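Local structure of diguanylate cyclase (Xanthomonas campestris pv. campestris, 5H5O) at residues A[12-17]-A[39-44]; A[67-72]-A[118-123]; A[96-101]-A[107-112]. The protein binds cyclic GMP through this N-terminal cyclic nucleotide-binding domain and, as a whole protein, probably makes cyclic di-GMP from two GTP. All coordinates share one frame; numbering follows the deposited sequence.

Contact 1: residues A[12-17]-A[39-44]; sequences AFFARF and MFIVVT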
loop_
_atom_site.group_PDB
_atom_site.type_symbol
_atom_site.label_atom_id
_atom_site.label_comp_id
_atom_site.label_asym_id
_atom_site.label_seq_id
_atom_site.Cartn_x
_atom_site.Cartn_y
_atom_site.Cartn_z
ATOM N N ALA A 12 -8.252 -18.717 -5.163
ATOM C CA ALA A 12 -7.712 -19.967 -5.684
ATOM C C ALA A 12 -6.180 -19.977 -5.685
ATOM O O ALA A 12 -5.560 -20.947 -5.229
ATOM C CB ALA A 12 -8.237 -20.258 -7.097
ATOM N N PHE A 13 -5.573 -18.907 -6.202
ATOM C CA PHE A 13 -4.113 -18.871 -6.304
ATOM C C PHE A 13 -3.387 -18.715 -4.969
ATOM O O PHE A 13 -2.348 -19.346 -4.762
ATOM C CB PHE A 13 -3.629 -17.842 -7.337
ATOM C CG PHE A 13 -3.701 -18.346 -8.749
ATOM C CD1 PHE A 13 -2.798 -19.301 -9.205
ATOM C CD2 PHE A 13 -4.693 -17.901 -9.611
ATOM C CE1 PHE A 13 -2.866 -19.794 -10.511
ATOM C CE2 PHE A 13 -4.770 -18.380 -10.926
ATOM C CZ PHE A 13 -3.850 -19.332 -11.379
ATOM N N PHE A 14 -3.909 -17.862 -4.088
ATOM C CA PHE A 14 -3.342 -17.725 -2.753
ATOM C C PHE A 14 -3.481 -19.045 -2.001
ATOM O O PHE A 14 -2.577 -19.435 -1.261
ATOM C CB PHE A 14 -4.034 -16.608 -1.966
ATOM C CG PHE A 14 -3.519 -15.218 -2.293
ATOM C CD1 PHE A 14 -2.892 -14.454 -1.322
ATOM C CD2 PHE A 14 -3.641 -14.697 -3.576
ATOM C CE1 PHE A 14 -2.402 -13.174 -1.619
ATOM C CE2 PHE A 14 -3.169 -13.429 -3.876
ATOM C CZ PHE A 14 -2.551 -12.660 -2.881
ATOM N N ALA A 15 -4.623 -19.712 -2.172
ATOM C CA ALA A 15 -4.809 -21.035 -1.569
ATOM C C ALA A 15 -3.728 -22.007 -2.037
ATOM O O ALA A 15 -3.093 -22.679 -1.226
ATOM C CB ALA A 15 -6.198 -21.581 -1.896
ATOM N N ARG A 16 -3.504 -22.079 -3.345
ATOM C CA ARG A 16 -2.502 -23.008 -3.886
ATOM C C ARG A 16 -1.037 -22.719 -3.519
ATOM O O ARG A 16 -0.276 -23.635 -3.222
ATOM C CB ARG A 16 -2.661 -23.149 -5.399
ATOM C CG ARG A 16 -3.919 -23.952 -5.769
ATOM C CD ARG A 16 -4.050 -24.144 -7.240
ATOM N NE ARG A 16 -2.901 -24.846 -7.782
ATOM C CZ ARG A 16 -2.731 -26.164 -7.742
ATOM N NH1 ARG A 16 -3.652 -26.954 -7.187
ATOM N NH2 ARG A 16 -1.629 -26.696 -8.269
ATOM N N PHE A 17 -0.646 -21.451 -3.536
ATOM C CA PHE A 17 0.730 -21.075 -3.188
ATOM C C PHE A 17 0.959 -21.112 -1.681
ATOM O O PHE A 17 2.085 -21.257 -1.218
ATOM C CB PHE A 17 1.076 -19.688 -3.759
ATOM C CG PHE A 17 1.424 -19.713 -5.215
ATOM C CD1 PHE A 17 2.741 -19.578 -5.627
ATOM C CD2 PHE A 17 0.436 -19.917 -6.179
ATOM C CE1 PHE A 17 3.073 -19.626 -6.985
ATOM C CE2 PHE A 17 0.753 -19.949 -7.524
ATOM C CZ PHE A 17 2.082 -19.806 -7.931
HETATM N N MSE A 39 0.542 -13.453 5.975
HETATM C CA MSE A 39 -0.802 -12.901 5.976
HETATM C C MSE A 39 -1.789 -14.048 5.945
HETATM O O MSE A 39 -1.411 -15.206 5.728
HETATM C CB MSE A 39 -1.049 -12.016 4.763
HETATM C CG MSE A 39 -0.982 -12.756 3.443
HETATM SE SE MSE A 39 -1.644 -11.624 2.017
HETATM C CE MSE A 39 -3.557 -11.714 2.369
ATOM N N PHE A 40 -3.058 -13.714 6.130
ATOM C CA PHE A 40 -4.106 -14.725 6.212
ATOM C C PHE A 40 -5.364 -14.348 5.449
ATOM O O PHE A 40 -5.746 -13.185 5.402
ATOM C CB PHE A 40 -4.473 -14.960 7.674
ATOM C CG PHE A 40 -3.341 -15.478 8.493
ATOM C CD1 PHE A 40 -3.071 -16.839 8.536
ATOM C CD2 PHE A 40 -2.529 -14.608 9.210
ATOM C CE1 PHE A 40 -2.012 -17.325 9.291
ATOM C CE2 PHE A 40 -1.475 -15.085 9.963
ATOM C CZ PHE A 40 -1.211 -16.445 10.001
ATOM N N ILE A 41 -6.025 -15.345 4.870
ATOM C CA ILE A 41 -7.371 -15.134 4.345
ATOM C C ILE A 41 -8.382 -16.052 5.051
ATOM O O ILE A 41 -8.191 -17.279 5.124
ATOM C CB ILE A 41 -7.435 -15.346 2.811
ATOM C CG1 ILE A 41 -6.347 -14.523 2.095
ATOM C CG2 ILE A 41 -8.810 -14.997 2.304
ATOM C CD1 ILE A 41 -5.867 -15.122 0.766
ATOM N N VAL A 42 -9.444 -15.458 5.585
ATOM C CA VAL A 42 -10.532 -16.245 6.164
ATOM C C VAL A 42 -11.307 -16.969 5.054
ATOM O O VAL A 42 -11.757 -16.342 4.091
ATOM C CB VAL A 42 -11.521 -15.356 6.952
ATOM C CG1 VAL A 42 -12.541 -16.214 7.740
ATOM C CG2 VAL A 42 -10.769 -14.391 7.899
ATOM N N VAL A 43 -11.477 -18.283 5.172
ATOM C CA VAL A 43 -12.394 -18.962 4.242
ATOM C C VAL A 43 -13.613 -19.584 4.934
ATOM O O VAL A 43 -14.631 -19.813 4.303
ATOM C CB VAL A 43 -11.697 -19.988 3.334
ATOM C CG1 VAL A 43 -10.519 -19.328 2.565
ATOM C CG2 VAL A 43 -11.241 -21.193 4.127
ATOM N N THR A 44 -13.508 -19.856 6.230
ATOM C CA THR A 44 -14.674 -20.232 7.006
ATOM C C THR A 44 -14.571 -19.594 8.371
ATOM O O THR A 44 -13.468 -19.391 8.871
ATOM C CB THR A 44 -14.783 -21.767 7.223
ATOM O OG1 THR A 44 -14.073 -22.135 8.403
ATOM C CG2 THR A 44 -14.205 -22.541 6.062
#
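Phe14, on the inner side of helix 8-17, carries its half of this contact alone, meeting Met39 and Ile41 on strand 39-44. Earlier on the helix, Phe13 turns instead to Met108 of helix 106-121. The Phe14 CA lies 8.6 Å from the Ile41 CA, room enough for one layer of side chains between helix and strand. With CG anti to the carbonyl carbon (chi1 -82°), the benzyl group leans out over the strand. Its root is met first: Ile41 CD1 sits 3.6 Å from Phe14 CB and 3.7 Å from Phe14 CD1, reaching the ring obliquely. The methyl gets there because the Ile41 side chain is extended, chi2 152°, and crosses the phenylalanine at about a right angle. Farther out, the selenium of Met39, a selenomethionine here, comes to 4.0 Å from Phe14 CE1. It lies near the ring plane, 5.3 Å from the ring centroid and 81° off the normal, an edge-on Met-aromatic contact. A flexible, polarisable chain such as methionine's, here with selenium in place of sulfur, suits this place, since it can follow the rim of a ring, while a branched aliphatic chain packs against its base. All three residues are buried, and no hydrogen bond links the segments. Phe17, at the end of the helix, packs on Arg100 and Leu101 of helix 95-104, while the Phe14 ring also meets that of Phe112. Together these contacts seat an N-terminal helix against a beta strand through aromatic and aliphatic side chains, as in the cyclic nucleotide-binding fold, a cupin-like beta-roll flanked by helices.

Contact 2: residues A[67-72]-A[118-123]; sequences GELGLL and VRVVNN. With PCG (cyclic guanosine monophosphate), chain C.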
loop_
_atom_site.group_PDB
_atom_site.type_symbol
_atom_site.label_atom_id
_atom_site.label_comp_id
_atom_site.label_asym_id
_atom_site.label_seq_id
_atom_site.Cartn_x
_atom_site.Cartn_y
_atom_site.Cartn_z
ATOM N N GLY A 67 -3.225 -9.136 7.828
ATOM C CA GLY A 67 -1.852 -9.515 8.088
ATOM C C GLY A 67 -0.889 -9.218 6.955
ATOM O O GLY A 67 0.294 -9.566 7.047
ATOM N N GLU A 68 -1.379 -8.570 5.896
ATOM C CA GLU A 68 -0.525 -8.254 4.740
ATOM C C GLU A 68 0.595 -7.271 5.107
ATOM O O GLU A 68 1.662 -7.314 4.508
ATOM C CB GLU A 68 -1.346 -7.778 3.522
ATOM C CG GLU A 68 -1.812 -6.302 3.532
ATOM C CD GLU A 68 -2.886 -5.995 4.573
ATOM O OE1 GLU A 68 -3.321 -6.919 5.290
ATOM O OE2 GLU A 68 -3.305 -4.823 4.664
ATOM N N LEU A 69 0.358 -6.421 6.109
ATOM C CA LEU A 69 1.403 -5.527 6.627
ATOM C C LEU A 69 2.590 -6.307 7.184
ATOM O O LEU A 69 3.750 -5.986 6.898
ATOM C CB LEU A 69 0.857 -4.599 7.724
ATOM C CG LEU A 69 -0.314 -3.683 7.358
ATOM C CD1 LEU A 69 -0.683 -2.784 8.541
ATOM C CD2 LEU A 69 -0.001 -2.845 6.116
ATOM N N GLY A 70 2.292 -7.328 7.987
ATOM C CA GLY A 70 3.318 -8.199 8.524
ATOM C C GLY A 70 4.069 -8.897 7.406
ATOM O O GLY A 70 5.280 -9.106 7.465
ATOM N N LEU A 71 3.338 -9.247 6.364
ATOM C CA LEU A 71 3.919 -9.923 5.220
ATOM C C LEU A 71 4.867 -9.003 4.434
ATOM O O LEU A 71 5.950 -9.417 4.038
ATOM C CB LEU A 71 2.802 -10.415 4.313
ATOM C CG LEU A 71 3.218 -11.139 3.029
ATOM C CD1 LEU A 71 3.707 -12.546 3.333
ATOM C CD2 LEU A 71 2.066 -11.167 2.036
ATOM N N LEU A 72 4.460 -7.749 4.237
ATOM C CA LEU A 72 5.100 -6.866 3.260
ATOM C C LEU A 72 6.184 -5.945 3.841
ATOM O O LEU A 72 7.038 -5.426 3.114
ATOM C CB LEU A 72 4.034 -6.018 2.582
ATOM C CG LEU A 72 3.088 -6.805 1.671
ATOM C CD1 LEU A 72 1.880 -5.970 1.245
ATOM C CD2 LEU A 72 3.856 -7.343 0.465
ATOM N N VAL A 118 -5.486 0.919 -0.919
ATOM C CA VAL A 118 -6.765 1.570 -0.699
ATOM C C VAL A 118 -7.334 1.195 0.674
ATOM O O VAL A 118 -7.737 2.068 1.439
ATOM C CB VAL A 118 -7.795 1.207 -1.778
ATOM C CG1 VAL A 118 -9.132 1.850 -1.446
ATOM C CG2 VAL A 118 -7.308 1.644 -3.171
ATOM N N ARG A 119 -7.335 -0.099 0.993
ATOM C CA ARG A 119 -7.870 -0.561 2.267
ATOM C C ARG A 119 -7.095 0.065 3.429
ATOM O O ARG A 119 -7.688 0.581 4.371
ATOM C CB ARG A 119 -7.837 -2.096 2.347
ATOM C CG ARG A 119 -8.798 -2.702 3.378
ATOM C CD ARG A 119 -8.359 -4.102 3.826
ATOM N NE ARG A 119 -7.102 -4.048 4.570
ATOM C CZ ARG A 119 -6.783 -4.831 5.599
ATOM N NH1 ARG A 119 -7.627 -5.765 6.034
ATOM N NH2 ARG A 119 -5.607 -4.673 6.194
ATOM N N VAL A 120 -5.772 0.048 3.332
ATOM C CA VAL A 120 -4.903 0.489 4.417
ATOM C C VAL A 120 -4.923 2.005 4.636
ATOM O O VAL A 120 -4.829 2.475 5.770
ATOM C CB VAL A 120 -3.467 -0.034 4.218
ATOM C CG1 VAL A 120 -2.506 0.581 5.231
ATOM C CG2 VAL A 120 -3.464 -1.554 4.346
ATOM N N VAL A 121 -5.053 2.771 3.559
ATOM C CA VAL A 121 -5.186 4.218 3.697
ATOM C C VAL A 121 -6.530 4.538 4.351
ATOM O O VAL A 121 -6.668 5.534 5.067
ATOM C CB VAL A 121 -4.999 4.940 2.347
ATOM C CG1 VAL A 121 -5.437 6.405 2.431
ATOM C CG2 VAL A 121 -3.543 4.836 1.921
ATOM N N ASN A 122 -7.495 3.648 4.146
ATOM C CA ASN A 122 -8.802 3.771 4.775
ATOM C C ASN A 122 -8.915 2.956 6.067
ATOM O O ASN A 122 -10.008 2.544 6.447
ATOM C CB ASN A 122 -9.906 3.350 3.800
ATOM C CG ASN A 122 -10.058 4.311 2.637
ATOM O OD1 ASN A 122 -9.605 5.453 2.698
ATOM N ND2 ASN A 122 -10.699 3.852 1.571
ATOM N N ASN A 123 -7.790 2.744 6.748
ATOM C CA ASN A 123 -7.791 1.968 7.992
ATOM C C ASN A 123 -7.279 2.714 9.233
ATOM O O ASN A 123 -7.376 3.937 9.313
ATOM C CB ASN A 123 -7.050 0.637 7.808
ATOM C CG ASN A 123 -5.594 0.712 8.214
ATOM O OD1 ASN A 123 -4.858 -0.267 8.102
ATOM N ND2 ASN A 123 -5.169 1.877 8.686
HETATM P PA PCG C . -1.006 -6.813 10.670
HETATM O O1A PCG C . -0.209 -7.960 10.147
HETATM O O2A PCG C . -0.591 -5.495 11.242
HETATM O "O5'" PCG C . -1.752 -7.525 11.472
HETATM C "C5'" PCG C . -2.897 -6.857 12.011
HETATM C "C4'" PCG C . -3.724 -6.550 10.791
HETATM O "O4'" PCG C . -4.939 -5.851 10.885
HETATM C "C3'" PCG C . -2.937 -5.796 9.765
HETATM O "O3'" PCG C . -1.735 -6.545 9.441
HETATM C "C2'" PCG C . -3.996 -5.610 8.713
HETATM O "O2'" PCG C . -4.079 -6.620 7.705
HETATM C "C1'" PCG C . -5.299 -5.620 9.528
HETATM N N9 PCG C . -6.173 -4.426 9.785
HETATM C C8 PCG C . -7.504 -4.416 9.654
HETATM N N7 PCG C . -8.022 -3.211 9.944
HETATM C C5 PCG C . -7.025 -2.411 10.273
HETATM C C6 PCG C . -6.882 -0.990 10.687
HETATM O O6 PCG C . -7.890 -0.281 10.782
HETATM N N1 PCG C . -5.638 -0.501 10.948
HETATM C C2 PCG C . -4.526 -1.269 10.847
HETATM N N2 PCG C . -3.322 -0.726 11.121
HETATM N N3 PCG C . -4.583 -2.600 10.469
HETATM C C4 PCG C . -5.784 -3.200 10.176
#
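Arg119 and Glu68 join the C-terminal helix 106-121 to the short helix 68-72, the helix of the phosphate-binding cassette in cyclic nucleotide-binding domains. Arg119 NH2 forms a salt bridge with Glu68 OE2, 2.8 Å away, the carboxylate and guanidinium planes standing 74° apart. The bend at chi3 turns the arginine's long chain toward the ligand, and the same NH2 makes a weak hydrogen bond, 2.9 Å, to the ribose O2' of cyclic GMP, at the guanidinium edge. Such a group can thus serve carboxylate and sugar together.

Val120 follows with its CG2 methyl 3.3 Å from Glu68 OE2 and 4.1 Å from Leu69 CD2, a compact branched residue between the helices. Leu69 also packs on Val121 of the second subunit. Asn123, beyond the helix end, lays its side chain over a face of the guanine.

On the opposing segment, Gly67 at the N-cap donates its backbone N-H to O2' over 2.7 Å; its phi is positive (89°), where a CB would jam against the preceding carbonyl O. The bend at chi2 (-70°) swings the Glu68 carboxylate toward the ligand, where its oxygens divide the work: OE2 holds the arginine, and OE1 accepts the cyclic GMP O2' hydroxyl, 2.5 Å away.

Contact 3: residues A[96-101]-A[107-112]; sequences DDFQRL and SMVAHF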
loop_
_atom_site.group_PDB
_atom_site.type_symbol
_atom_site.label_atom_id
_atom_site.label_comp_id
_atom_site.label_asym_id
_atom_site.label_seq_id
_atom_site.Cartn_x
_atom_site.Cartn_y
_atom_site.Cartn_z
ATOM N N ASP A 96 7.862 -16.433 1.689
ATOM C CA ASP A 96 8.391 -17.130 0.517
ATOM C C ASP A 96 7.301 -17.477 -0.490
ATOM O O ASP A 96 7.533 -17.412 -1.706
ATOM C CB ASP A 96 9.131 -18.412 0.928
ATOM C CG ASP A 96 10.464 -18.131 1.614
ATOM O OD1 ASP A 96 10.972 -16.991 1.494
ATOM O OD2 ASP A 96 11.004 -19.058 2.266
ATOM N N ASP A 97 6.121 -17.848 0.018
ATOM C CA ASP A 97 4.978 -18.161 -0.832
ATOM C C ASP A 97 4.618 -16.925 -1.647
ATOM O O ASP A 97 4.365 -17.007 -2.848
ATOM C CB ASP A 97 3.744 -18.566 0.007
ATOM C CG ASP A 97 3.972 -19.811 0.856
ATOM O OD1 ASP A 97 4.868 -20.615 0.523
ATOM O OD2 ASP A 97 3.240 -19.989 1.864
ATOM N N PHE A 98 4.577 -15.774 -0.982
ATOM C CA PHE A 98 4.215 -14.540 -1.658
ATOM C C PHE A 98 5.250 -14.188 -2.727
ATOM O O PHE A 98 4.887 -13.774 -3.835
ATOM C CB PHE A 98 4.041 -13.385 -0.660
ATOM C CG PHE A 98 3.705 -12.071 -1.307
ATOM C CD1 PHE A 98 2.433 -11.835 -1.809
ATOM C CD2 PHE A 98 4.671 -11.071 -1.433
ATOM C CE1 PHE A 98 2.120 -10.627 -2.417
ATOM C CE2 PHE A 98 4.368 -9.854 -2.039
ATOM C CZ PHE A 98 3.091 -9.628 -2.534
ATOM N N GLN A 99 6.530 -14.371 -2.408
ATOM C CA GLN A 99 7.558 -14.119 -3.411
ATOM C C GLN A 99 7.378 -15.038 -4.619
ATOM O O GLN A 99 7.566 -14.605 -5.758
ATOM C CB GLN A 99 8.972 -14.251 -2.841
ATOM C CG GLN A 99 10.050 -14.051 -3.901
ATOM C CD GLN A 99 9.932 -12.699 -4.609
ATOM O OE1 GLN A 99 9.903 -12.626 -5.835
ATOM N NE2 GLN A 99 9.850 -11.628 -3.831
ATOM N N ARG A 100 6.995 -16.296 -4.373
ATOM C CA ARG A 100 6.742 -17.224 -5.475
ATOM C C ARG A 100 5.590 -16.732 -6.338
ATOM O O ARG A 100 5.652 -16.790 -7.570
ATOM C CB ARG A 100 6.449 -18.641 -4.964
ATOM C CG ARG A 100 7.695 -19.458 -4.657
ATOM C CD ARG A 100 7.369 -20.742 -3.911
ATOM N NE ARG A 100 8.269 -20.945 -2.783
ATOM C CZ ARG A 100 7.876 -21.032 -1.517
ATOM N NH1 ARG A 100 6.592 -20.954 -1.213
ATOM N NH2 ARG A 100 8.771 -21.214 -0.555
ATOM N N LEU A 101 4.553 -16.230 -5.671
ATOM C CA LEU A 101 3.342 -15.725 -6.321
ATOM C C LEU A 101 3.637 -14.533 -7.228
ATOM O O LEU A 101 3.167 -14.468 -8.362
ATOM C CB LEU A 101 2.349 -15.302 -5.240
ATOM C CG LEU A 101 0.853 -15.404 -5.496
ATOM C CD1 LEU A 101 0.540 -16.537 -6.450
ATOM C CD2 LEU A 101 0.147 -15.613 -4.154
ATOM N N SER A 107 1.042 -9.681 -12.319
ATOM C CA SER A 107 -0.123 -8.856 -12.610
ATOM C C SER A 107 -1.209 -9.052 -11.544
ATOM O O SER A 107 -1.825 -8.085 -11.080
ATOM C CB SER A 107 -0.661 -9.152 -14.016
ATOM O OG SER A 107 -1.756 -8.304 -14.338
HETATM N N MSE A 108 -1.451 -10.303 -11.163
HETATM C CA MSE A 108 -2.460 -10.568 -10.147
HETATM C C MSE A 108 -2.071 -9.917 -8.841
HETATM O O MSE A 108 -2.912 -9.289 -8.193
HETATM C CB MSE A 108 -2.674 -12.062 -9.912
HETATM C CG MSE A 108 -3.751 -12.314 -8.864
HETATM SE SE MSE A 108 -3.958 -14.184 -8.499
HETATM C CE MSE A 108 -2.357 -14.484 -7.447
ATOM N N VAL A 109 -0.792 -10.048 -8.479
ATOM C CA VAL A 109 -0.256 -9.466 -7.249
ATOM C C VAL A 109 -0.341 -7.931 -7.238
ATOM O O VAL A 109 -0.682 -7.326 -6.220
ATOM C CB VAL A 109 1.207 -9.921 -7.007
ATOM C CG1 VAL A 109 1.835 -9.193 -5.827
ATOM C CG2 VAL A 109 1.256 -11.416 -6.788
ATOM N N ALA A 110 -0.042 -7.303 -8.372
ATOM C CA ALA A 110 -0.086 -5.840 -8.440
ATOM C C ALA A 110 -1.495 -5.352 -8.168
ATOM O O ALA A 110 -1.710 -4.373 -7.449
ATOM C CB ALA A 110 0.410 -5.334 -9.806
ATOM N N HIS A 111 -2.467 -6.045 -8.755
ATOM C CA HIS A 111 -3.862 -5.692 -8.547
ATOM C C HIS A 111 -4.229 -5.864 -7.069
ATOM O O HIS A 111 -4.900 -5.005 -6.455
ATOM C CB HIS A 111 -4.753 -6.536 -9.458
ATOM C CG HIS A 111 -6.172 -6.069 -9.515
ATOM N ND1 HIS A 111 -7.194 -6.705 -8.840
ATOM C CD2 HIS A 111 -6.744 -5.029 -10.169
ATOM C CE1 HIS A 111 -8.332 -6.075 -9.072
ATOM N NE2 HIS A 111 -8.086 -5.055 -9.876
ATOM N N PHE A 112 -3.759 -6.959 -6.480
ATOM C CA PHE A 112 -3.989 -7.171 -5.060
ATOM C C PHE A 112 -3.317 -6.082 -4.219
ATOM O O PHE A 112 -3.917 -5.573 -3.272
ATOM C CB PHE A 112 -3.507 -8.554 -4.609
ATOM C CG PHE A 112 -3.378 -8.679 -3.118
ATOM C CD1 PHE A 112 -4.511 -8.868 -2.322
ATOM C CD2 PHE A 112 -2.136 -8.598 -2.505
ATOM C CE1 PHE A 112 -4.405 -8.970 -0.942
ATOM C CE2 PHE A 112 -2.022 -8.698 -1.124
ATOM C CZ PHE A 112 -3.159 -8.882 -0.339
#
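Phe98 and Val109 make one of the apolar contacts that join helix 95-104 to helix 106-121; no hydrogen bond crosses between the segments. Val109 CG1 approaches the far end of the phenylalanine ring obliquely, 3.6 Å from Phe98 CZ. The ring gets there because CG is anti to the backbone N (chi1 178°), which carries its tip toward the other helix. Leu101 serves two neighbours: its CD1 lies 3.7 Å from Met108 CE, and its CG is 4.2 Å from Val109 CG2. Bent at chi3 (74°), the selenomethionine Met108 turns its terminal methyl against the leucine. A long flexible chain suits this position, where Met108 also packs on Glu9 of helix 8-17.

The two segments lie on consecutive helices joined by a tight turn; the axes of residues 96-101 and 107-112 come within 10.6 Å, their N-to-C directions 117° apart. This C-terminal helical part follows the beta-roll of the cyclic nucleotide-binding domain. It also meets the second subunit, where Phe98 packs on Arg114 of that chain and Ala110 on its counterpart, a small residue that lets the chains come close.

Polar bonds are found beside the segments: Asp97 OD2 accepts a hydrogen bond from the backbone N of Ala94, and Met108 N donates to Asp105 OD1 near the start of its helix.

The three contacts form a continuous path from the cyclic GMP pocket to the helices. Contact 2 holds the ligand directly, and Met39 of contact 1 stands just behind it, the side chain of Met39 about 7 Å from the nucleotide and Met39 CB 3.6 Å from Glu68 N. Contact 3 is more remote, the side chain of Phe98 being about 13 Å from the ligand, yet its ring touches the cassette helix, with Phe98 CE2 3.6 Å from Leu72 CD2. Helix 8-17 closes the circuit: Phe14 CE2 lies 3.8 Å from Met108 CE. Contacts 2 and 3 share helix 106-121 and both reach the second subunit, so the pocket and the subunit interface share one helix.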